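Local coordinates for protein GRMZM2G135359 pseudokinase (Zea mays, PDB 6CPY) that is a membrane-anchored receptor-like pseudokinase whose kinase-fold domain, probably intracellular and the part described here, may bind ATP, at residues Asn102-Cys110 with Val119-Asn127; Tyr249-Ile260 with Glu269-Arg280. All coordinates share one frame; numbering follows the deposited sequence.

Interaction 1: Asn102-Cys110 with Val119-Asn127; sequences NFMNLLGYC and VMVFEYAPN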
loop_
_atom_site.group_PDB
_atom_site.type_symbol
_atom_site.label_atom_id
_atom_site.label_comp_id
_atom_site.label_asym_id
_atom_site.label_seq_id
_atom_site.Cartn_x
_atom_site.Cartn_y
_atom_site.Cartn_z
ATOM N N ASN A 102 3.772 -4.479 -8.041
ATOM C CA ASN A 102 4.092 -3.698 -6.847
ATOM C C ASN A 102 2.849 -3.274 -6.070
ATOM O O ASN A 102 2.899 -2.343 -5.251
ATOM C CB ASN A 102 4.944 -2.474 -7.222
ATOM C CG ASN A 102 6.284 -2.869 -7.804
ATOM O OD1 ASN A 102 6.545 -2.650 -8.983
ATOM N ND2 ASN A 102 7.119 -3.506 -6.988
ATOM N N PHE A 103 1.750 -4.010 -6.271
ATOM C CA PHE A 103 0.552 -3.840 -5.469
ATOM C C PHE A 103 0.287 -5.160 -4.720
ATOM O O PHE A 103 0.606 -6.232 -5.223
ATOM C CB PHE A 103 -0.654 -3.481 -6.353
ATOM C CG PHE A 103 -1.886 -3.120 -5.569
ATOM C CD1 PHE A 103 -1.904 -1.989 -4.773
ATOM C CD2 PHE A 103 -3.026 -3.920 -5.620
ATOM C CE1 PHE A 103 -3.012 -1.650 -4.029
ATOM C CE2 PHE A 103 -4.141 -3.585 -4.877
ATOM C CZ PHE A 103 -4.137 -2.463 -4.079
ATOM N N MET A 104 -0.268 -5.053 -3.518
ATOM C CA MET A 104 -0.725 -6.215 -2.761
ATOM C C MET A 104 -2.103 -6.612 -3.315
ATOM O O MET A 104 -3.138 -6.142 -2.838
ATOM C CB MET A 104 -0.776 -5.878 -1.275
ATOM C CG MET A 104 -1.260 -7.011 -0.383
ATOM S SD MET A 104 -0.812 -6.747 1.356
ATOM C CE MET A 104 0.910 -7.109 1.243
ATOM N N ASN A 105 -2.078 -7.461 -4.341
ATOM C CA ASN A 105 -3.237 -7.715 -5.188
ATOM C C ASN A 105 -4.337 -8.504 -4.471
ATOM O O ASN A 105 -4.063 -9.373 -3.627
ATOM C CB ASN A 105 -2.820 -8.421 -6.472
ATOM C CG ASN A 105 -1.886 -7.573 -7.320
ATOM O OD1 ASN A 105 -2.266 -6.520 -7.778
ATOM N ND2 ASN A 105 -0.669 -8.031 -7.506
ATOM N N LEU A 106 -5.569 -8.115 -4.771
ATOM C CA LEU A 106 -6.761 -8.824 -4.331
ATOM C C LEU A 106 -6.902 -10.152 -5.072
ATOM O O LEU A 106 -6.978 -10.177 -6.319
ATOM C CB LEU A 106 -7.992 -7.950 -4.612
ATOM C CG LEU A 106 -9.330 -8.501 -4.116
ATOM C CD1 LEU A 106 -9.384 -8.546 -2.605
ATOM C CD2 LEU A 106 -10.446 -7.631 -4.674
ATOM N N LEU A 107 -6.901 -11.255 -4.317
ATOM C CA LEU A 107 -6.958 -12.612 -4.878
ATOM C C LEU A 107 -8.327 -13.286 -4.749
ATOM O O LEU A 107 -8.560 -14.339 -5.352
ATOM C CB LEU A 107 -5.942 -13.511 -4.175
ATOM C CG LEU A 107 -4.478 -13.087 -4.303
ATOM C CD1 LEU A 107 -3.580 -14.030 -3.495
ATOM C CD2 LEU A 107 -4.069 -13.030 -5.766
ATOM N N GLY A 108 -9.199 -12.715 -3.927
ATOM C CA GLY A 108 -10.526 -13.272 -3.717
ATOM C C GLY A 108 -11.292 -12.537 -2.645
ATOM O O GLY A 108 -10.800 -11.577 -2.054
ATOM N N TYR A 109 -12.521 -12.973 -2.394
ATOM C CA TYR A 109 -13.315 -12.368 -1.338
ATOM C C TYR A 109 -14.246 -13.429 -0.767
ATOM O O TYR A 109 -14.447 -14.467 -1.391
ATOM C CB TYR A 109 -14.095 -11.166 -1.859
ATOM C CG TYR A 109 -15.187 -11.527 -2.828
ATOM C CD1 TYR A 109 -14.927 -11.629 -4.183
ATOM C CD2 TYR A 109 -16.477 -11.794 -2.380
ATOM C CE1 TYR A 109 -15.925 -11.985 -5.079
ATOM C CE2 TYR A 109 -17.480 -12.146 -3.273
ATOM C CZ TYR A 109 -17.192 -12.232 -4.620
ATOM O OH TYR A 109 -18.174 -12.572 -5.524
ATOM N N CYS A 110 -14.766 -13.185 0.425
ATOM C CA CYS A 110 -15.734 -14.109 1.016
ATOM C C CYS A 110 -16.766 -13.336 1.810
ATOM O O CYS A 110 -16.439 -12.575 2.742
ATOM C CB CYS A 110 -15.049 -15.165 1.878
ATOM S SG CYS A 110 -16.190 -16.192 2.852
ATOM N N VAL A 119 -14.847 -10.626 4.269
ATOM C CA VAL A 119 -13.387 -10.598 4.114
ATOM C C VAL A 119 -12.943 -10.379 2.682
ATOM O O VAL A 119 -13.679 -10.630 1.709
ATOM C CB VAL A 119 -12.656 -11.855 4.684
ATOM C CG1 VAL A 119 -13.200 -12.297 6.038
ATOM C CG2 VAL A 119 -12.607 -12.986 3.688
ATOM N N MET A 120 -11.696 -9.933 2.568
ATOM C CA MET A 120 -11.010 -9.761 1.309
ATOM C C MET A 120 -9.686 -10.477 1.445
ATOM O O MET A 120 -9.037 -10.399 2.493
ATOM C CB MET A 120 -10.803 -8.267 1.005
ATOM C CG MET A 120 -12.122 -7.574 0.699
ATOM S SD MET A 120 -11.956 -5.830 0.292
ATOM C CE MET A 120 -13.645 -5.278 0.568
ATOM N N VAL A 121 -9.320 -11.206 0.401
ATOM C CA VAL A 121 -8.155 -12.070 0.413
ATOM C C VAL A 121 -7.066 -11.439 -0.455
ATOM O O VAL A 121 -7.263 -11.220 -1.647
ATOM C CB VAL A 121 -8.501 -13.469 -0.130
ATOM C CG1 VAL A 121 -7.271 -14.375 -0.151
ATOM C CG2 VAL A 121 -9.637 -14.081 0.663
ATOM N N PHE A 122 -5.902 -11.190 0.148
ATOM C CA PHE A 122 -4.816 -10.518 -0.540
ATOM C C PHE A 122 -3.571 -11.375 -0.608
ATOM O O PHE A 122 -3.412 -12.329 0.162
ATOM C CB PHE A 122 -4.468 -9.228 0.188
ATOM C CG PHE A 122 -5.538 -8.190 0.122
ATOM C CD1 PHE A 122 -5.648 -7.360 -0.988
ATOM C CD2 PHE A 122 -6.422 -8.023 1.171
ATOM C CE1 PHE A 122 -6.634 -6.397 -1.051
ATOM C CE2 PHE A 122 -7.403 -7.063 1.113
ATOM C CZ PHE A 122 -7.510 -6.248 0.004
ATOM N N GLU A 123 -2.679 -11.010 -1.523
ATOM C CA GLU A 123 -1.328 -11.589 -1.556
ATOM C C GLU A 123 -0.644 -11.389 -0.213
ATOM O O GLU A 123 -0.812 -10.349 0.425
ATOM C CB GLU A 123 -0.478 -10.921 -2.630
ATOM C CG GLU A 123 -0.887 -11.263 -4.044
ATOM C CD GLU A 123 -0.120 -10.475 -5.091
ATOM O OE1 GLU A 123 0.329 -9.344 -4.785
ATOM O OE2 GLU A 123 -0.020 -10.973 -6.233
ATOM N N TYR A 124 0.141 -12.384 0.217
ATOM C CA TYR A 124 0.895 -12.302 1.478
ATOM C C TYR A 124 2.299 -11.793 1.201
ATOM O O TYR A 124 2.945 -12.286 0.291
ATOM C CB TYR A 124 1.035 -13.691 2.104
ATOM C CG TYR A 124 1.927 -13.749 3.325
ATOM C CD1 TYR A 124 1.568 -13.097 4.495
ATOM C CD2 TYR A 124 3.107 -14.493 3.326
ATOM C CE1 TYR A 124 2.374 -13.142 5.621
ATOM C CE2 TYR A 124 3.902 -14.571 4.463
ATOM C CZ TYR A 124 3.527 -13.891 5.603
ATOM O OH TYR A 124 4.305 -13.933 6.744
ATOM N N ALA A 125 2.766 -10.848 2.009
ATOM C CA ALA A 125 4.142 -10.328 1.907
ATOM C C ALA A 125 4.929 -10.784 3.132
ATOM O O ALA A 125 4.622 -10.366 4.238
ATOM C CB ALA A 125 4.120 -8.818 1.835
ATOM N N PRO A 126 5.932 -11.656 2.942
ATOM C CA PRO A 126 6.582 -12.252 4.119
ATOM C C PRO A 126 7.453 -11.329 4.966
ATOM O O PRO A 126 7.680 -11.625 6.143
ATOM C CB PRO A 126 7.428 -13.390 3.530
ATOM C CG PRO A 126 7.543 -13.118 2.085
ATOM C CD PRO A 126 6.368 -12.275 1.682
ATOM N N ASN A 127 7.923 -10.214 4.409
ATOM C CA ASN A 127 8.878 -9.365 5.133
ATOM C C ASN A 127 8.285 -8.116 5.776
ATOM O O ASN A 127 9.005 -7.169 6.069
ATOM C CB ASN A 127 10.053 -9.009 4.216
ATOM C CG ASN A 127 11.024 -10.158 4.067
ATOM O OD1 ASN A 127 11.393 -10.789 5.054
ATOM N ND2 ASN A 127 11.435 -10.440 2.842
#

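Interaction 2: Tyr249-Ile260 with Glu269-Arg280; sequences YFEGGMRLEELI and EDTARALCEVVR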
loop_
_atom_site.group_PDB
_atom_site.type_symbol
_atom_site.label_atom_id
_atom_site.label_comp_id
_atom_site.label_asym_id
_atom_site.label_seq_id
_atom_site.Cartn_x
_atom_site.Cartn_y
_atom_site.Cartn_z
ATOM N N TYR A 249 18.418 21.314 5.179
ATOM C CA TYR A 249 18.983 20.633 4.001
ATOM C C TYR A 249 18.639 21.360 2.697
ATOM O O TYR A 249 19.527 21.699 1.910
ATOM C CB TYR A 249 18.542 19.164 3.874
ATOM C CG TYR A 249 19.093 18.570 2.596
ATOM C CD1 TYR A 249 20.419 18.146 2.522
ATOM C CD2 TYR A 249 18.324 18.526 1.439
ATOM C CE1 TYR A 249 20.943 17.664 1.333
ATOM C CE2 TYR A 249 18.835 18.035 0.252
ATOM C CZ TYR A 249 20.146 17.609 0.210
ATOM O OH TYR A 249 20.649 17.118 -0.966
ATOM N N PHE A 250 17.357 21.600 2.461
ATOM C CA PHE A 250 16.940 22.204 1.192
ATOM C C PHE A 250 17.443 23.639 0.995
ATOM O O PHE A 250 17.549 24.094 -0.139
ATOM C CB PHE A 250 15.429 22.086 1.004
ATOM C CG PHE A 250 14.996 20.676 0.739
ATOM C CD1 PHE A 250 15.468 20.014 -0.383
ATOM C CD2 PHE A 250 14.182 19.995 1.623
ATOM C CE1 PHE A 250 15.117 18.700 -0.635
ATOM C CE2 PHE A 250 13.818 18.676 1.372
ATOM C CZ PHE A 250 14.290 18.030 0.245
ATOM N N GLU A 251 17.788 24.317 2.087
ATOM C CA GLU A 251 18.324 25.679 2.008
ATOM C C GLU A 251 19.851 25.706 1.880
ATOM O O GLU A 251 20.460 26.779 1.829
ATOM C CB GLU A 251 17.841 26.485 3.209
ATOM C CG GLU A 251 16.336 26.718 3.151
ATOM C CD GLU A 251 15.764 27.339 4.408
ATOM O OE1 GLU A 251 16.519 27.542 5.381
ATOM O OE2 GLU A 251 14.543 27.614 4.416
ATOM N N GLY A 252 20.463 24.525 1.819
ATOM C CA GLY A 252 21.885 24.402 1.557
ATOM C C GLY A 252 22.787 24.365 2.771
ATOM O O GLY A 252 24.002 24.514 2.619
ATOM N N GLY A 253 22.222 24.139 3.967
ATOM C CA GLY A 253 22.994 24.126 5.201
ATOM C C GLY A 253 23.276 22.763 5.808
ATOM O O GLY A 253 23.545 22.666 7.007
ATOM N N MET A 254 23.217 21.707 4.996
ATOM C CA MET A 254 23.457 20.352 5.495
ATOM C C MET A 254 24.188 19.461 4.492
ATOM O O MET A 254 23.805 19.359 3.338
ATOM C CB MET A 254 22.133 19.684 5.891
ATOM C CG MET A 254 22.320 18.382 6.648
ATOM S SD MET A 254 20.778 17.507 6.950
ATOM C CE MET A 254 19.883 18.745 7.889
ATOM N N ARG A 255 25.234 18.791 4.970
ATOM C CA ARG A 255 25.958 17.808 4.173
ATOM C C ARG A 255 25.082 16.559 3.988
ATOM O O ARG A 255 24.274 16.237 4.854
ATOM C CB ARG A 255 27.257 17.419 4.872
ATOM C CG ARG A 255 28.210 18.584 5.105
ATOM C CD ARG A 255 29.459 18.136 5.841
ATOM N NE ARG A 255 30.131 17.035 5.149
ATOM C CZ ARG A 255 30.857 17.153 4.035
ATOM N NH1 ARG A 255 31.027 18.334 3.440
ATOM N NH2 ARG A 255 31.416 16.068 3.503
ATOM N N LEU A 256 25.246 15.857 2.871
ATOM C CA LEU A 256 24.489 14.621 2.651
ATOM C C LEU A 256 24.766 13.555 3.718
ATOM O O LEU A 256 23.879 12.753 4.019
ATOM C CB LEU A 256 24.740 14.043 1.254
ATOM C CG LEU A 256 23.939 14.602 0.076
ATOM C CD1 LEU A 256 24.493 14.015 -1.217
ATOM C CD2 LEU A 256 22.460 14.288 0.208
ATOM N N GLU A 257 25.970 13.542 4.301
ATOM C CA GLU A 257 26.277 12.587 5.384
ATOM C C GLU A 257 25.426 12.806 6.640
ATOM O O GLU A 257 25.245 11.885 7.438
ATOM C CB GLU A 257 27.754 12.637 5.795
ATOM C CG GLU A 257 28.734 12.222 4.714
ATOM C CD GLU A 257 29.319 13.401 3.955
ATOM O OE1 GLU A 257 28.595 14.400 3.727
ATOM O OE2 GLU A 257 30.513 13.318 3.579
ATOM N N GLU A 258 24.936 14.027 6.839
ATOM C CA GLU A 258 24.047 14.307 7.957
ATOM C C GLU A 258 22.600 13.933 7.615
ATOM O O GLU A 258 21.837 13.547 8.487
ATOM C CB GLU A 258 24.145 15.787 8.374
ATOM C CG GLU A 258 23.213 16.145 9.525
ATOM C CD GLU A 258 23.478 17.502 10.160
ATOM O OE1 GLU A 258 24.300 18.291 9.637
ATOM O OE2 GLU A 258 22.836 17.777 11.204
ATOM N N LEU A 259 22.228 14.054 6.352
ATOM C CA LEU A 259 20.857 13.797 5.921
ATOM C C LEU A 259 20.548 12.303 5.790
ATOM O O LEU A 259 19.519 11.814 6.270
ATOM C CB LEU A 259 20.595 14.480 4.582
ATOM C CG LEU A 259 19.182 14.296 4.015
ATOM C CD1 LEU A 259 18.188 15.153 4.768
ATOM C CD2 LEU A 259 19.131 14.619 2.539
ATOM N N ILE A 260 21.438 11.589 5.125
ATOM C CA ILE A 260 21.152 10.210 4.702
ATOM C C ILE A 260 21.276 9.240 5.887
ATOM O O ILE A 260 22.189 9.350 6.697
ATOM C CB ILE A 260 22.073 9.805 3.532
ATOM C CG1 ILE A 260 21.848 10.724 2.313
ATOM C CG2 ILE A 260 21.848 8.345 3.137
ATOM C CD1 ILE A 260 20.440 10.705 1.732
ATOM N N GLU A 269 26.801 9.615 -3.817
ATOM C CA GLU A 269 26.470 10.957 -3.387
ATOM C C GLU A 269 25.532 11.690 -4.359
ATOM O O GLU A 269 24.539 12.315 -3.963
ATOM C CB GLU A 269 27.798 11.691 -3.281
ATOM C CG GLU A 269 27.758 12.981 -2.559
ATOM C CD GLU A 269 29.052 13.733 -2.775
ATOM O OE1 GLU A 269 30.136 13.094 -2.822
ATOM O OE2 GLU A 269 28.958 14.947 -2.939
ATOM N N ASP A 270 25.828 11.596 -5.641
ATOM C CA ASP A 270 25.063 12.357 -6.619
ATOM C C ASP A 270 23.690 11.763 -6.900
ATOM O O ASP A 270 22.754 12.492 -7.210
ATOM C CB ASP A 270 25.867 12.531 -7.887
ATOM C CG ASP A 270 27.035 13.492 -7.686
ATOM O OD1 ASP A 270 26.909 14.423 -6.858
ATOM O OD2 ASP A 270 28.073 13.286 -8.319
ATOM N N THR A 271 23.576 10.450 -6.772
ATOM C CA THR A 271 22.265 9.796 -6.841
ATOM C C THR A 271 21.379 10.223 -5.678
ATOM O O THR A 271 20.190 10.519 -5.853
ATOM C CB THR A 271 22.449 8.273 -6.876
ATOM O OG1 THR A 271 23.365 7.960 -7.922
ATOM C CG2 THR A 271 21.128 7.564 -7.161
ATOM N N ALA A 272 21.962 10.279 -4.491
ATOM C CA ALA A 272 21.244 10.777 -3.335
ATOM C C ALA A 272 20.763 12.213 -3.543
ATOM O O ALA A 272 19.602 12.523 -3.268
ATOM C CB ALA A 272 22.091 10.654 -2.093
ATOM N N ARG A 273 21.639 13.086 -4.053
ATOM C CA ARG A 273 21.225 14.465 -4.372
ATOM C C ARG A 273 20.027 14.520 -5.289
ATOM O O ARG A 273 19.059 15.243 -5.027
ATOM C CB ARG A 273 22.345 15.260 -5.048
ATOM C CG ARG A 273 23.332 15.857 -4.106
ATOM C CD ARG A 273 24.303 16.808 -4.810
ATOM N NE ARG A 273 25.162 17.343 -3.769
ATOM C CZ ARG A 273 26.325 16.834 -3.393
ATOM N NH1 ARG A 273 26.863 15.793 -4.026
ATOM N NH2 ARG A 273 26.982 17.398 -2.392
ATOM N N ALA A 274 20.102 13.769 -6.378
ATOM C CA ALA A 274 19.047 13.780 -7.368
ATOM C C ALA A 274 17.726 13.288 -6.739
ATOM O O ALA A 274 16.663 13.851 -6.998
ATOM C CB ALA A 274 19.451 12.948 -8.571
ATOM N N LEU A 275 17.791 12.260 -5.894
ATOM C CA LEU A 275 16.565 11.755 -5.246
ATOM C C LEU A 275 15.977 12.784 -4.285
ATOM O O LEU A 275 14.748 12.916 -4.181
ATOM C CB LEU A 275 16.829 10.440 -4.518
ATOM C CG LEU A 275 17.116 9.281 -5.482
ATOM C CD1 LEU A 275 17.677 8.090 -4.719
ATOM C CD2 LEU A 275 15.865 8.881 -6.256
ATOM N N CYS A 276 16.844 13.526 -3.591
ATOM C CA CYS A 276 16.372 14.604 -2.710
ATOM C C CYS A 276 15.706 15.760 -3.485
ATOM O O CYS A 276 14.811 16.414 -2.960
ATOM C CB CYS A 276 17.496 15.121 -1.818
ATOM S SG CYS A 276 18.026 13.930 -0.567
ATOM N N GLU A 277 16.123 15.996 -4.728
ATOM C CA GLU A 277 15.429 16.966 -5.593
ATOM C C GLU A 277 14.012 16.493 -5.934
ATOM O O GLU A 277 13.065 17.282 -5.909
ATOM C CB GLU A 277 16.232 17.249 -6.864
ATOM C CG GLU A 277 17.536 17.989 -6.589
ATOM C CD GLU A 277 18.495 18.025 -7.772
ATOM O OE1 GLU A 277 18.330 17.228 -8.723
ATOM O OE2 GLU A 277 19.433 18.858 -7.746
ATOM N N VAL A 278 13.864 15.202 -6.220
ATOM C CA VAL A 278 12.529 14.610 -6.415
ATOM C C VAL A 278 11.669 14.851 -5.190
ATOM O O VAL A 278 10.537 15.307 -5.322
ATOM C CB VAL A 278 12.581 13.093 -6.716
ATOM C CG1 VAL A 278 11.172 12.495 -6.758
ATOM C CG2 VAL A 278 13.318 12.841 -8.015
ATOM N N VAL A 279 12.200 14.556 -3.999
ATOM C CA VAL A 279 11.474 14.821 -2.761
ATOM C C VAL A 279 11.002 16.273 -2.740
ATOM O O VAL A 279 9.821 16.540 -2.512
ATOM C CB VAL A 279 12.322 14.548 -1.500
ATOM C CG1 VAL A 279 11.620 15.059 -0.254
ATOM C CG2 VAL A 279 12.631 13.056 -1.359
ATOM N N ARG A 280 11.925 17.208 -2.973
ATOM C CA ARG A 280 11.584 18.633 -2.848
ATOM C C ARG A 280 10.430 19.032 -3.772
ATOM O O ARG A 280 9.544 19.787 -3.359
ATOM C CB ARG A 280 12.808 19.515 -3.113
ATOM C CG ARG A 280 12.563 21.012 -2.973
ATOM C CD ARG A 280 12.024 21.424 -1.614
ATOM N NE ARG A 280 11.710 22.857 -1.609
ATOM C CZ ARG A 280 10.597 23.397 -2.109
ATOM N NH1 ARG A 280 9.648 22.637 -2.648
ATOM N NH2 ARG A 280 10.419 24.714 -2.057
HETATM O O HOH W 1 19.173 17.515 -3.366
#

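Interaction 1: Asn102-Cys110 with Val119-Asn127
Glu123 and Asn105 join at one end of an antiparallel beta hairpin, strands 106-112 and 117-123, in the five-stranded sheet of the kinase N-lobe. Glu123 N donates to Asn105 O at 3.0 Å. In return, Asn105 N reaches Glu123 OE1 at 3.1 Å, from above the carboxylate plane. The Asn105 amide runs alongside the carboxylate, its plane turned 73° from it. ND2 gives both carboxylate oxygens only weak bonds and has His100 O as its stronger partner. Lys187 NZ bonds to both Glu123 OE1 and Phe103 O, which suits two acceptors lying so close. Were Glu123 an alanine, Lys187 would probably lose its carboxylate mate and Asn105 N its acceptor.

The tight part is the buried face with Leu106 and Phe122. Leu106 turns CG away from its own N (chi1 -176°), which brings CD1 over one face of the Phe122 ring, 4.1 Å from the centroid. Met104 crosses Phe122 at about a right angle, its CG 3.9 Å from Phe122 CB. Met104 CE meets Ala125 CB at 3.7 Å. The other side is looser: partly exposed Leu107 lays CD1 across Glu123 CG at 3.9 Å. Here a classic beta bulge shifts the register. Val121 O takes Leu107 N at 2.7 Å and, weakly, Gly108 N at 3.3 Å.

Interaction 2: Tyr249-Ile260 with Glu269-Arg280
In the helical C-lobe of the kinase fold, Phe250 and Tyr249 at the end of helix 240-250, together with the short helix 256-259, pack against helix 269-282. The Phe250 ring is held between two side chains. Arg280 lays CD over one face, 4.0 Å from the ring centroid, and Tyr249 CD2 lies over the opposite face. The Arg280 chain leaves with CG opposite its own N (chi1 -179°) and bends at chi2 (57°), which places CB by Phe250 CE1 and CD over the ring face. Its guanidinium stands at 82° to the ring plane, and NH1 continues to a salt bridge with Asp284. At the ring edge, Phe250 CE1 comes to 3.3 Å from Cys276 O, near the plane of the ring.

Cys276 is the next point of contact. Its CB touches Tyr249 CE2, while SG lies oblique to the Tyr249 ring, 4.9 Å from the centroid. Leu259 CD2 sits over the centre of one Tyr249 face and also meets Cys276 SG at 3.4 Å. Tyr249 OH is linked to Arg273 O through one water, 2.8 Å from each oxygen.

Further along, Leu256 CD1 wedges against the first turns of the helix. It lies 3.6 Å from Arg273 CG and over the centre of the Arg273 guanidinium. That group is steadied by salt bridges to Glu269 and Asp270, with Glu269 OE2 in its plane. Ile260 CD1 adds a looser touch on Ala272 CB, 4.2 Å away.

Arg273 thus pairs with Glu269 and Asp270 of its own helix, and Arg280 with Asp284. Apolar packing, ring faces and one water join the two segments, which suggests that the fit rests mainly on shape.

In the fold
Interaction 1 lies in the N-lobe sheet, and interaction 2 in the helical C-lobe of the same kinase-fold domain. Their centres are about 36 Å apart and their nearest atoms about 15 Å, so they do not touch. They come in series along the chain: the hairpin contact closes before the helix contact opens. They share no strand or helix. The centre of interaction 1 lies about 11 Å from the centre of the chain, where strand 117-123 leads out of the sheet toward the C-lobe. That of interaction 2 lies about 26 Å from it, beside helices 214-230 and 293-304. In interaction 1 backbone pairing accompanies side-chain packing; in interaction 2 side-chain packing and a bridging water do the joining.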